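Local coordinates for protein mosquitocidal toxin (Bacillus sphaericus, PDB 2CB4) that probably transfers ADP-ribose to target proteins through this catalytic domain of a larger insecticidal toxin directed against mosquitoes, at residues Lys19-Thr22 with Trp23-Ala27. The protein carries 1 engineered substitution. Sequence-based numbering, arbitrary orientation.
Sequences KDNT and WIQAA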
loop_
_atom_site.group_PDB
_atom_site.type_symbol
_atom_site.label_atom_id
_atom_site.label_comp_id
_atom_site.label_asym_id
_atom_site.label_seq_id
_atom_site.Cartn_x
_atom_site.Cartn_y
_atom_site.Cartn_z
ATOM N N LYS A 19 18.709 -23.682 -37.500
ATOM C CA LYS A 19 18.204 -23.049 -38.713
ATOM C C LYS A 19 16.857 -22.380 -38.510
ATOM O O LYS A 19 16.616 -21.277 -39.010
ATOM C CB LYS A 19 18.163 -24.049 -39.862
ATOM C CG LYS A 19 19.537 -24.689 -40.170
ATOM C CD LYS A 19 20.583 -23.625 -40.523
ATOM C CE LYS A 19 21.812 -24.226 -41.206
ATOM N NZ LYS A 19 22.534 -23.220 -42.045
ATOM N N ASP A 20 15.981 -23.056 -37.763
ATOM C CA ASP A 20 14.647 -22.534 -37.451
ATOM C C ASP A 20 14.407 -22.637 -35.932
ATOM O O ASP A 20 15.251 -23.155 -35.182
ATOM C CB ASP A 20 13.568 -23.299 -38.223
ATOM C CG ASP A 20 13.676 -24.789 -38.032
ATOM O OD1 ASP A 20 14.114 -25.217 -36.938
ATOM O OD2 ASP A 20 13.338 -25.539 -38.974
ATOM N N ASN A 21 13.245 -22.156 -35.497
ATOM C CA ASN A 21 12.887 -22.155 -34.091
ATOM C C ASN A 21 12.143 -23.405 -33.610
ATOM O O ASN A 21 11.515 -23.379 -32.574
ATOM C CB ASN A 21 12.107 -20.892 -33.752
ATOM C CG ASN A 21 10.722 -20.894 -34.343
ATOM O OD1 ASN A 21 10.362 -21.792 -35.128
ATOM N ND2 ASN A 21 9.923 -19.898 -33.964
ATOM N N THR A 22 12.234 -24.498 -34.353
ATOM C CA THR A 22 11.566 -25.741 -33.974
ATOM C C THR A 22 11.855 -26.164 -32.547
ATOM O O THR A 22 10.970 -26.672 -31.851
ATOM C CB THR A 22 11.944 -26.903 -34.920
ATOM O OG1 THR A 22 11.566 -26.554 -36.251
ATOM C CG2 THR A 22 11.226 -28.172 -34.556
ATOM N N TRP A 23 13.096 -25.972 -32.122
ATOM C CA TRP A 23 13.532 -26.385 -30.790
ATOM C C TRP A 23 12.730 -25.771 -29.632
ATOM O O TRP A 23 12.601 -26.393 -28.552
ATOM C CB TRP A 23 15.043 -26.179 -30.614
ATOM C CG TRP A 23 15.481 -24.730 -30.653
ATOM C CD1 TRP A 23 15.318 -23.860 -31.680
ATOM C CD2 TRP A 23 16.169 -24.003 -29.612
ATOM N NE1 TRP A 23 15.834 -22.626 -31.340
ATOM C CE2 TRP A 23 16.366 -22.694 -30.083
ATOM C CE3 TRP A 23 16.623 -24.339 -28.325
ATOM C CZ2 TRP A 23 16.985 -21.701 -29.309
ATOM C CZ3 TRP A 23 17.268 -23.359 -27.567
ATOM C CH2 TRP A 23 17.447 -22.061 -28.069
ATOM N N ILE A 24 12.190 -24.570 -29.867
ATOM C CA ILE A 24 11.382 -23.863 -28.871
ATOM C C ILE A 24 9.923 -23.648 -29.320
ATOM O O ILE A 24 9.226 -22.805 -28.776
ATOM C CB ILE A 24 11.977 -22.493 -28.480
ATOM C CG1 ILE A 24 12.258 -21.659 -29.727
ATOM C CG2 ILE A 24 13.237 -22.675 -27.646
ATOM C CD1 ILE A 24 12.896 -20.316 -29.389
ATOM N N GLN A 25 9.462 -24.414 -30.297
ATOM C CA GLN A 25 8.091 -24.242 -30.771
ATOM C C GLN A 25 6.971 -24.650 -29.789
ATOM O O GLN A 25 5.813 -24.249 -29.968
ATOM C CB GLN A 25 7.892 -24.948 -32.125
ATOM C CG GLN A 25 8.008 -23.990 -33.286
ATOM C CD GLN A 25 7.974 -24.673 -34.638
ATOM O OE1 GLN A 25 7.375 -25.738 -34.808
ATOM N NE2 GLN A 25 8.616 -24.052 -35.625
ATOM N N ALA A 26 7.304 -25.466 -28.782
ATOM C CA ALA A 26 6.307 -25.931 -27.798
ATOM C C ALA A 26 6.117 -24.881 -26.697
ATOM O O ALA A 26 5.219 -25.000 -25.867
ATOM C CB ALA A 26 6.744 -27.280 -27.182
ATOM N N ALA A 27 6.972 -23.861 -26.704
ATOM C CA ALA A 27 6.978 -22.821 -25.688
ATOM C C ALA A 27 5.667 -22.268 -25.182
ATOM O O ALA A 27 4.782 -21.835 -25.951
ATOM C CB ALA A 27 7.928 -21.678 -26.042
HETATM O O HOH W 1 15.388 -25.984 -34.158
#
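The carboxamides of N21 and Q25, four residues apart on a tight 3-10-like bend, meet at nearly a right angle, their planes 80° apart. Q25 NE2 donates one N-H to N21 OD1 over 2.9 Å in an almost straight bond; the acceptor lies close to the plane of the Q25 amide, whereas the donor is tilted out of the plane of the N21 carbonyl. The chain of Q25 is extended beyond CG, which lies 3.6 Å from N21 O. N21 holds its CG between its own backbone N and carbonyl carbon (chi1 71°), and its other amide atom, ND2, is hydrogen-bonded to the carbonyl of M33, so both ends of one amide are engaged and its rotation is fixed. The main chain of the same bend is held by two bonds: I24 N to N21 O at 3.0 Å and Q25 N to T22 O at 3.1 Å. Backbone and side-chain amide bonds thus span the same few residues, and a type I beta turn from I24 to A27, closed by A27 N to I24 O, follows. Upstream, D20 OD1 closes an Asx turn by accepting T22 N at 3.3 Å from above its carboxylate plane, with a weak bond from T22 OG1 beside it. A water joins D20 O to W23 N. The indole of W23 presents its CD1 edge to D20 O, 3.6 Å away and near the ring plane, while I24 CG2 lies over the centre of one ring face. W23 NE1 is hydrogen-bonded to S36 OG at the start of helix 36-44, whose L39 touches both W23 and I24. P184 of strand 180-184 meets both too, placing the bend between that helix and the mixed sheet of the ADP-ribosyltransferase domain.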